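Hypothetical protein PA5026 (Pseudomonas aeruginosa, PDB 1SH8) is of unknown function but is a hot-dog-fold protein of the DUF4442 family and probably acts as a thioesterase. Local coordinates at residues R39-G42 and A43-N47; G66-F69 and L70-D74; R102-A105 and E106-R109. All coordinates share one frame; numbering follows the deposited sequence.

All three interactions are local and follow one another along a single hot-dog chain. Interaction 1 is a turn after strand 35-40 and lies apart from the other two. Its centre is about 25 Å from that of interaction 2 and about 31 Å from that of interaction 3, and both lie on the other side of the chain's centre. Interactions 2 and 3 are neighbours, with centres about 11 Å apart. They touch where the end of helix 64-72 meets the start of helix 105-118. Phe-73 CE1 lies 3.4 Å from Ile-108 O, and Leu-68 CD1 lies 4.0 Å from Leu-103 CG. None of the three contacts can be tied to a known ligand or catalytic residue here.

Interaction 1: residues R39-G42 and A43-N47; sequences RMPG and AGNEN
A type II beta turn runs from Gly-42 to Asn-45, just after the end of strand 35-40. It is closed by a hydrogen bond from Asn-45 N to Gly-42 O, 3.1 Å long. The N-H points at the oxygen with an angle of 156°, and the donor stands above the carbonyl plane. Gly-44 takes the third position of the turn with a positive phi of 92°. A beta carbon there would press on the carbonyl oxygen of Ala-43, and glycine has none.

The side chain of Asn-45 folds back toward the strand end. The backbone places Asn-45 CB 3.6 Å from Pro-41 O. Its CG stands opposite its own carbonyl carbon (chi1 -66°), a torsion that sends it toward Met-40. Met-40 SD lies 4.2 Å from Asn-45 CG, and the two side chains cross at about a right angle. On the other side of the turn backbone, Glu-46 bends at chi2 and passes Gly-42 O, with CG 3.5 Å from that oxygen. Its carboxylate receives two weak hydrogen bonds, the straighter one from Gly-44 N to Glu-46 OE2 at 3.2 Å.

Asp-96 accepts from Gly-42 N, and Arg-23 of the second subunit packs on Asn-45. This is a glycine-containing type II turn in the loop that leads from strand 35-40 to helix 54-62 of the hot-dog fold.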
ATOM      1  N   ARG A  39       0.206   9.424  12.577  1.00  7.35           N
ATOM      2  CA  ARG A  39       1.036  10.375  11.847  1.00  7.78           C
ATOM      3  C   ARG A  39       2.215   9.669  11.179  1.00  7.64           C
ATOM      4  O   ARG A  39       2.908   8.873  11.809  1.00  7.82           O
ATOM      5  CB  ARG A  39       1.578  11.450  12.799  1.00  9.11           C
ATOM      6  CG  ARG A  39       2.438  12.513  12.102  1.00 10.74           C
ATOM      7  CD  ARG A  39       3.030  13.529  13.084  1.00 11.52           C
ATOM      8  NE  ARG A  39       4.098  12.951  13.895  1.00 15.35           N
ATOM      9  CZ  ARG A  39       4.009  12.693  15.196  1.00 15.50           C
ATOM     10  NH1 ARG A  39       2.892  12.961  15.861  1.00 18.04           N
ATOM     11  NH2 ARG A  39       5.043  12.166  15.835  1.00 17.45           N
ATOM     12  N   MET A  40       2.438   9.946   9.900  1.00  7.10           N
ATOM     13  CA  MET A  40       3.574   9.353   9.203  1.00  7.40           C
ATOM     14  C   MET A  40       4.564  10.488   8.955  1.00  8.86           C
ATOM     15  O   MET A  40       4.239  11.473   8.293  1.00  8.09           O
ATOM     16  CB  MET A  40       3.156   8.731   7.867  1.00  7.50           C
ATOM     17  CG  MET A  40       4.305   8.034   7.118  1.00  8.36           C
ATOM     18  SD  MET A  40       4.929   6.518   7.909  1.00  3.33           S
ATOM     19  CE  MET A  40       3.671   5.367   7.376  1.00  8.01           C
ATOM     20  N   PRO A  41       5.783  10.375   9.508  1.00 10.87           N
ATOM     21  CA  PRO A  41       6.767  11.442   9.296  1.00 11.14           C
ATOM     22  C   PRO A  41       7.196  11.545   7.835  1.00 11.10           C
ATOM     23  O   PRO A  41       7.310  10.532   7.137  1.00 10.52           O
ATOM     24  CB  PRO A  41       7.916  11.039  10.222  1.00 12.31           C
ATOM     25  CG  PRO A  41       7.832   9.536  10.236  1.00 13.34           C
ATOM     26  CD  PRO A  41       6.337   9.294  10.346  1.00 12.16           C
ATOM     27  N   GLY A  42       7.423  12.771   7.373  1.00 10.34           N
ATOM     28  CA  GLY A  42       7.848  12.968   6.003  1.00 10.70           C
ATOM     29  C   GLY A  42       9.284  12.519   5.855  1.00 12.15           C
ATOM     30  O   GLY A  42       9.669  11.938   4.839  1.00 11.79           O
ATOM     31  N   ALA A  43      10.080  12.777   6.887  1.00 12.94           N
ATOM     32  CA  ALA A  43      11.491  12.418   6.874  1.00 13.39           C
ATOM     33  C   ALA A  43      11.705  10.908   6.808  1.00 12.46           C
ATOM     34  O   ALA A  43      11.207  10.165   7.652  1.00 14.43           O
ATOM     35  CB  ALA A  43      12.184  12.995   8.107  1.00 14.58           C
ATOM     36  N   GLY A  44      12.452  10.469   5.798  1.00 12.82           N
ATOM     37  CA  GLY A  44      12.738   9.054   5.632  1.00 13.38           C
ATOM     38  C   GLY A  44      11.752   8.319   4.742  1.00 14.20           C
ATOM     39  O   GLY A  44      12.007   7.192   4.313  1.00 14.29           O
ATOM     40  N   ASN A  45      10.626   8.964   4.452  1.00 12.86           N
ATOM     41  CA  ASN A  45       9.588   8.354   3.627  1.00 11.56           C
ATOM     42  C   ASN A  45       9.387   9.069   2.299  1.00 11.97           C
ATOM     43  O   ASN A  45       8.349   8.915   1.658  1.00 11.70           O
ATOM     44  CB  ASN A  45       8.270   8.333   4.406  1.00 10.88           C
ATOM     45  CG  ASN A  45       8.326   7.418   5.611  1.00 11.10           C
ATOM     46  OD1 ASN A  45       7.992   7.815   6.735  1.00 13.95           O
ATOM     47  ND2 ASN A  45       8.744   6.181   5.385  1.00  9.07           N
ATOM     48  N   GLU A  46      10.386   9.844   1.884  1.00 12.65           N
ATOM     49  CA  GLU A  46      10.308  10.595   0.635  1.00 13.35           C
ATOM     50  C   GLU A  46      10.524   9.710  -0.590  1.00 14.25           C
ATOM     51  O   GLU A  46      11.247   8.711  -0.530  1.00 13.97           O
ATOM     52  CB  GLU A  46      11.359  11.718   0.619  1.00 15.24           C
ATOM     53  CG  GLU A  46      11.463  12.515   1.917  1.00 18.24           C
ATOM     54  CD  GLU A  46      12.547  11.989   2.864  1.00 20.04           C
ATOM     55  OE1 GLU A  46      12.868  10.778   2.816  1.00 20.58           O
ATOM     56  OE2 GLU A  46      13.066  12.791   3.671  1.00 22.76           O
ATOM     57  N   ASN A  47       9.884  10.072  -1.700  1.00 13.72           N
ATOM     58  CA  ASN A  47      10.079   9.335  -2.936  1.00 14.55           C
ATOM     59  C   ASN A  47      11.256  10.028  -3.621  1.00 16.75           C
ATOM     60  O   ASN A  47      11.995  10.772  -2.982  1.00 17.41           O
ATOM     61  CB  ASN A  47       8.827   9.375  -3.822  1.00 14.02           C
ATOM     62  CG  ASN A  47       8.300  10.779  -4.038  1.00 16.55           C
ATOM     63  OD1 ASN A  47       9.047  11.756  -3.978  1.00 17.05           O
ATOM     64  ND2 ASN A  47       7.003  10.885  -4.312  1.00 17.16           N
TER

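Interaction 2: residues G66-F69 and L70-D74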
ATOM      1  N   GLY A  66      -6.243  -1.764  11.607  1.00  7.77           N
ATOM      2  CA  GLY A  66      -5.652  -2.559  12.665  1.00  7.46           C
ATOM      3  C   GLY A  66      -5.597  -1.805  13.987  1.00  7.40           C
ATOM      4  O   GLY A  66      -5.775  -2.401  15.050  1.00  7.80           O
ATOM      5  N   ALA A  67      -5.348  -0.499  13.937  1.00  6.38           N
ATOM      6  CA  ALA A  67      -5.280   0.298  15.162  1.00  6.29           C
ATOM      7  C   ALA A  67      -6.637   0.323  15.870  1.00  7.04           C
ATOM      8  O   ALA A  67      -6.704   0.164  17.088  1.00  6.67           O
ATOM      9  CB  ALA A  67      -4.810   1.725  14.853  1.00  6.69           C
ATOM     10  N   LEU A  68      -7.717   0.527  15.113  1.00  7.34           N
ATOM     11  CA  LEU A  68      -9.064   0.534  15.697  1.00  8.04           C
ATOM     12  C   LEU A  68      -9.369  -0.843  16.299  1.00  8.38           C
ATOM     13  O   LEU A  68     -10.026  -0.951  17.332  1.00  8.27           O
ATOM     14  CB  LEU A  68     -10.114   0.887  14.638  1.00  7.13           C
ATOM     15  CG  LEU A  68     -10.291   2.382  14.363  1.00  8.09           C
ATOM     16  CD1 LEU A  68     -11.092   2.587  13.078  1.00  8.03           C
ATOM     17  CD2 LEU A  68     -10.993   3.034  15.551  1.00  6.80           C
ATOM     18  N   PHE A  69      -8.887  -1.895  15.644  1.00  8.54           N
ATOM     19  CA  PHE A  69      -9.073  -3.258  16.140  1.00  9.02           C
ATOM     20  C   PHE A  69      -8.400  -3.388  17.515  1.00  9.15           C
ATOM     21  O   PHE A  69      -8.979  -3.929  18.457  1.00  9.44           O
ATOM     22  CB  PHE A  69      -8.451  -4.257  15.152  1.00  9.51           C
ATOM     23  CG  PHE A  69      -8.003  -5.550  15.787  1.00 10.86           C
ATOM     24  CD1 PHE A  69      -8.921  -6.550  16.100  1.00 10.69           C
ATOM     25  CD2 PHE A  69      -6.661  -5.756  16.087  1.00  9.66           C
ATOM     26  CE1 PHE A  69      -8.504  -7.738  16.702  1.00 10.81           C
ATOM     27  CE2 PHE A  69      -6.236  -6.941  16.690  1.00 11.29           C
ATOM     28  CZ  PHE A  69      -7.160  -7.933  16.997  1.00 10.00           C
ATOM     29  N   LEU A  70      -7.171  -2.891  17.618  1.00  7.94           N
ATOM     30  CA  LEU A  70      -6.423  -2.949  18.874  1.00  8.22           C
ATOM     31  C   LEU A  70      -7.076  -2.151  20.003  1.00  8.64           C
ATOM     32  O   LEU A  70      -6.999  -2.541  21.170  1.00  9.02           O
ATOM     33  CB  LEU A  70      -4.993  -2.439  18.671  1.00  7.99           C
ATOM     34  CG  LEU A  70      -4.027  -3.358  17.922  1.00 10.02           C
ATOM     35  CD1 LEU A  70      -2.732  -2.616  17.642  1.00  8.99           C
ATOM     36  CD2 LEU A  70      -3.758  -4.613  18.751  1.00  9.18           C
ATOM     37  N   THR A  71      -7.714  -1.033  19.672  1.00  7.98           N
ATOM     38  CA  THR A  71      -8.337  -0.224  20.713  1.00  8.39           C
ATOM     39  C   THR A  71      -9.801  -0.546  20.976  1.00  8.75           C
ATOM     40  O   THR A  71     -10.342  -0.158  22.015  1.00 10.01           O
ATOM     41  CB  THR A  71      -8.280   1.284  20.379  1.00  8.32           C
ATOM     42  OG1 THR A  71      -9.139   1.563  19.264  1.00  8.88           O
ATOM     43  CG2 THR A  71      -6.858   1.713  20.062  1.00  8.36           C
ATOM     44  N   SER A  72     -10.437  -1.272  20.063  1.00  8.54           N
ATOM     45  CA  SER A  72     -11.864  -1.531  20.198  1.00  8.94           C
ATOM     46  C   SER A  72     -12.346  -2.960  20.413  1.00 10.20           C
ATOM     47  O   SER A  72     -13.460  -3.163  20.901  1.00 10.75           O
ATOM     48  CB  SER A  72     -12.583  -0.950  18.978  1.00  9.42           C
ATOM     49  OG  SER A  72     -12.091   0.344  18.681  1.00  8.84           O
ATOM     50  N   PHE A  73     -11.529  -3.940  20.050  1.00  9.32           N
ATOM     51  CA  PHE A  73     -11.941  -5.332  20.190  1.00  9.87           C
ATOM     52  C   PHE A  73     -10.987  -6.169  21.029  1.00  9.98           C
ATOM     53  O   PHE A  73      -9.879  -5.737  21.344  1.00  9.92           O
ATOM     54  CB  PHE A  73     -12.070  -5.969  18.804  1.00  9.93           C
ATOM     55  CG  PHE A  73     -13.043  -5.266  17.904  1.00 10.88           C
ATOM     56  CD1 PHE A  73     -14.411  -5.315  18.162  1.00 12.95           C
ATOM     57  CD2 PHE A  73     -12.591  -4.536  16.808  1.00 11.86           C
ATOM     58  CE1 PHE A  73     -15.321  -4.644  17.339  1.00 12.52           C
ATOM     59  CE2 PHE A  73     -13.490  -3.864  15.982  1.00 12.61           C
ATOM     60  CZ  PHE A  73     -14.860  -3.920  16.252  1.00 11.97           C
ATOM     61  N   ASP A  74     -11.452  -7.363  21.401  1.00  9.32           N
ATOM     62  CA  ASP A  74     -10.649  -8.325  22.155  1.00  9.42           C
ATOM     63  C   ASP A  74      -9.628  -8.750  21.107  1.00  9.31           C
ATOM     64  O   ASP A  74      -9.949  -9.527  20.207  1.00 10.04           O
ATOM     65  CB  ASP A  74     -11.516  -9.520  22.552  1.00 10.09           C
ATOM     66  CG  ASP A  74     -10.747 -10.567  23.335  1.00 10.31           C
ATOM     67  OD1 ASP A  74      -9.572 -10.822  22.993  1.00  9.00           O
ATOM     68  OD2 ASP A  74     -11.332 -11.143  24.282  1.00 11.16           O
TER
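The Phe-69 ring slants across Leu-70, with Phe-69 CE2 4.0 Å from Leu-70 CD2. CG of Phe-69 is turned away from its own backbone N (chi1 153°), and the ring lies beside the start of the next residue. On its other flank, CD1 of Phe-69 reaches Phe-73 CB at 4.2 Å. The Phe-73 ring in turn presents its edge to the helix, with CD2 3.8 Å from Phe-69 CA.

Backbone bonds carry the helix to this point. Leu-70 N donates to Gly-66 O, and Thr-71 N donates to Ala-67 O. The last full i to i+4 bond runs from Phe-73 N to Phe-69 O, at 3.0 Å. Phe-73 itself has already left helical angles.

Leu-68 O is gripped by several donors. Ser-72 OG donates to Leu-68 O at 2.8 Å. Ser-72 N adds a weak bond to Leu-68 O, also at 2.8 Å, and a further weak bond comes from Thr-71 N. Ser-72 OG also pairs with Gly-34 N, and Thr-71 OG1 bonds to Glu-32 O, tying the helix end to the hairpin between strands 27-32 and 35-40. Phe-78 and Pro-80 of strand 78-89 pack on Phe-69, while Ile-108 and Leu-111 meet Phe-73. Such a buried helix, packed against strands of the antiparallel sheet, is the hallmark of the hot-dog fold.

Interaction 3: residues R102-A105 and E106-R109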
ATOM      1  N   ARG A 102     -12.655   6.442  12.870  1.00  9.96           N
ATOM      2  CA  ARG A 102     -13.492   6.106  14.005  1.00 11.57           C
ATOM      3  C   ARG A 102     -14.521   5.018  13.713  1.00 11.74           C
ATOM      4  O   ARG A 102     -14.828   4.721  12.558  1.00 11.65           O
ATOM      5  CB  ARG A 102     -14.196   7.371  14.518  1.00 14.83           C
ATOM      6  CG  ARG A 102     -15.107   8.052  13.507  1.00 18.41           C
ATOM      7  CD  ARG A 102     -15.639   9.392  14.047  1.00 22.10           C
ATOM      8  NE  ARG A 102     -14.602  10.422  14.126  1.00 24.50           N
ATOM      9  CZ  ARG A 102     -14.750  11.599  14.736  1.00 26.07           C
ATOM     10  NH1 ARG A 102     -15.896  11.905  15.332  1.00 26.52           N
ATOM     11  NH2 ARG A 102     -13.750  12.477  14.747  1.00 25.74           N
ATOM     12  N   LEU A 103     -15.010   4.410  14.790  1.00 12.38           N
ATOM     13  CA  LEU A 103     -16.046   3.376  14.761  1.00 15.39           C
ATOM     14  C   LEU A 103     -16.949   3.734  15.935  1.00 16.00           C
ATOM     15  O   LEU A 103     -16.467   3.840  17.062  1.00 15.63           O
ATOM     16  CB  LEU A 103     -15.461   1.982  15.009  1.00 15.48           C
ATOM     17  CG  LEU A 103     -14.787   1.217  13.878  1.00 18.12           C
ATOM     18  CD1 LEU A 103     -14.268  -0.117  14.414  1.00 17.32           C
ATOM     19  CD2 LEU A 103     -15.786   0.991  12.752  1.00 17.94           C
ATOM     20  N   ASP A 104     -18.241   3.934  15.696  1.00 18.44           N
ATOM     21  CA  ASP A 104     -19.118   4.289  16.809  1.00 22.08           C
ATOM     22  C   ASP A 104     -19.338   3.093  17.742  1.00 21.20           C
ATOM     23  O   ASP A 104     -19.160   1.935  17.346  1.00 19.59           O
ATOM     24  CB  ASP A 104     -20.463   4.829  16.308  1.00 26.73           C
ATOM     25  CG  ASP A 104     -21.314   3.764  15.660  1.00 31.95           C
ATOM     26  OD1 ASP A 104     -20.963   3.316  14.549  1.00 36.91           O
ATOM     27  OD2 ASP A 104     -22.335   3.371  16.265  1.00 36.43           O
ATOM     28  N   ALA A 105     -19.718   3.388  18.983  1.00 20.86           N
ATOM     29  CA  ALA A 105     -19.944   2.366  19.999  1.00 21.09           C
ATOM     30  C   ALA A 105     -20.884   1.257  19.542  1.00 21.75           C
ATOM     31  O   ALA A 105     -20.637   0.073  19.790  1.00 21.15           O
ATOM     32  CB  ALA A 105     -20.485   3.011  21.266  1.00 20.88           C
ATOM     33  N   GLU A 106     -21.966   1.650  18.879  1.00 21.83           N
ATOM     34  CA  GLU A 106     -22.953   0.699  18.389  1.00 22.71           C
ATOM     35  C   GLU A 106     -22.365  -0.237  17.331  1.00 20.13           C
ATOM     36  O   GLU A 106     -22.631  -1.440  17.353  1.00 19.15           O
ATOM     37  CB  GLU A 106     -24.158   1.454  17.822  1.00 26.87           C
ATOM     38  CG  GLU A 106     -25.325   0.573  17.399  1.00 34.70           C
ATOM     39  CD  GLU A 106     -26.488   1.386  16.841  1.00 39.40           C
ATOM     40  OE1 GLU A 106     -27.047   2.224  17.588  1.00 41.08           O
ATOM     41  OE2 GLU A 106     -26.840   1.189  15.655  1.00 41.83           O
ATOM     42  N   ARG A 107     -21.572   0.308  16.406  1.00 17.77           N
ATOM     43  CA  ARG A 107     -20.954  -0.516  15.365  1.00 16.60           C
ATOM     44  C   ARG A 107     -19.982  -1.516  15.978  1.00 14.46           C
ATOM     45  O   ARG A 107     -19.882  -2.655  15.527  1.00 13.85           O
ATOM     46  CB  ARG A 107     -20.211   0.348  14.335  1.00 18.18           C
ATOM     47  CG  ARG A 107     -21.064   0.771  13.140  1.00 21.78           C
ATOM     48  CD  ARG A 107     -21.625  -0.439  12.414  1.00 22.41           C
ATOM     49  NE  ARG A 107     -20.751  -0.951  11.356  1.00 22.33           N
ATOM     50  CZ  ARG A 107     -20.758  -2.214  10.937  1.00 22.09           C
ATOM     51  NH1 ARG A 107     -21.582  -3.092  11.496  1.00 22.80           N
ATOM     52  NH2 ARG A 107     -19.963  -2.598   9.945  1.00 21.70           N
ATOM     53  N   ILE A 108     -19.264  -1.085  17.007  1.00 14.67           N
ATOM     54  CA  ILE A 108     -18.316  -1.970  17.676  1.00 14.23           C
ATOM     55  C   ILE A 108     -19.080  -3.165  18.248  1.00 14.27           C
ATOM     56  O   ILE A 108     -18.656  -4.312  18.098  1.00 12.85           O
ATOM     57  CB  ILE A 108     -17.557  -1.232  18.805  1.00 13.97           C
ATOM     58  CG1 ILE A 108     -16.645  -0.155  18.197  1.00 14.12           C
ATOM     59  CG2 ILE A 108     -16.734  -2.229  19.622  1.00 12.95           C
ATOM     60  CD1 ILE A 108     -15.925   0.723  19.222  1.00 13.41           C
ATOM     61  N   ARG A 109     -20.215  -2.893  18.891  1.00 15.33           N
ATOM     62  CA  ARG A 109     -21.032  -3.965  19.455  1.00 17.60           C
ATOM     63  C   ARG A 109     -21.548  -4.904  18.365  1.00 16.86           C
ATOM     64  O   ARG A 109     -21.496  -6.124  18.516  1.00 16.47           O
ATOM     65  CB  ARG A 109     -22.215  -3.394  20.241  1.00 19.82           C
ATOM     66  CG  ARG A 109     -21.846  -2.909  21.630  1.00 25.63           C
ATOM     67  CD  ARG A 109     -23.091  -2.662  22.471  1.00 29.59           C
ATOM     68  NE  ARG A 109     -23.833  -1.481  22.036  1.00 33.84           N
ATOM     69  CZ  ARG A 109     -23.469  -0.229  22.302  1.00 34.12           C
ATOM     70  NH1 ARG A 109     -22.370   0.013  23.008  1.00 35.34           N
ATOM     71  NH2 ARG A 109     -24.203   0.781  21.856  1.00 35.24           N
TER
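The backbone turns from the extended Leu-103 and Asp-104 into helix 105-118, and its first helical bonds run from Ile-108 N to Asp-104 O at 3.0 Å and from Arg-109 N to Ala-105 O at 3.1 Å. The former points almost straight down the carbonyl, and the latter is somewhat tilted.

Asp-104 holds the N-cap position. Its CG sits between its own backbone N and carbonyl carbon (chi1 70°), a torsion that swings the carboxylate over the first turn. There Asp-104 OD2 accepts from Arg-107 N at 3.2 Å. The N-H comes from above the carboxylate plane and not within it. Asp-104 OD2 also lies 3.1 Å from Glu-106 CB. Asp-104 OD1 lies against Arg-107 CB and CG, nearest to CG at 2.9 Å.

The charged ends of these side chains do not pair with Asp-104. The Arg-107 chain bends at chi2 and chi3 and leads its guanidinium away, where NH1 bonds to Gln-110 and NH2 weakly to Glu-122 O. Glu-106 runs out extended beside Asp-104, with its OE1 5.0 Å from Asp-104 OD2.

Arg-109 bends back at chi3. One face of its guanidinium lies over Ala-105 O, and NH1 comes within 3.9 Å of Ala-105 CB. On the inner side, Leu-103 CB packs on Ile-108 CG1 at 4.0 Å. Phe-73 touches both of these residues, so this apolar pair joins the cap to helix 64-72.

The chemistry is that of an aspartate N-cap. The carboxylate accepts from Arg-107 N, one of the first-turn amides without an i-4 partner in the helix. Its negative charge would also suit the positive end of the helix dipole.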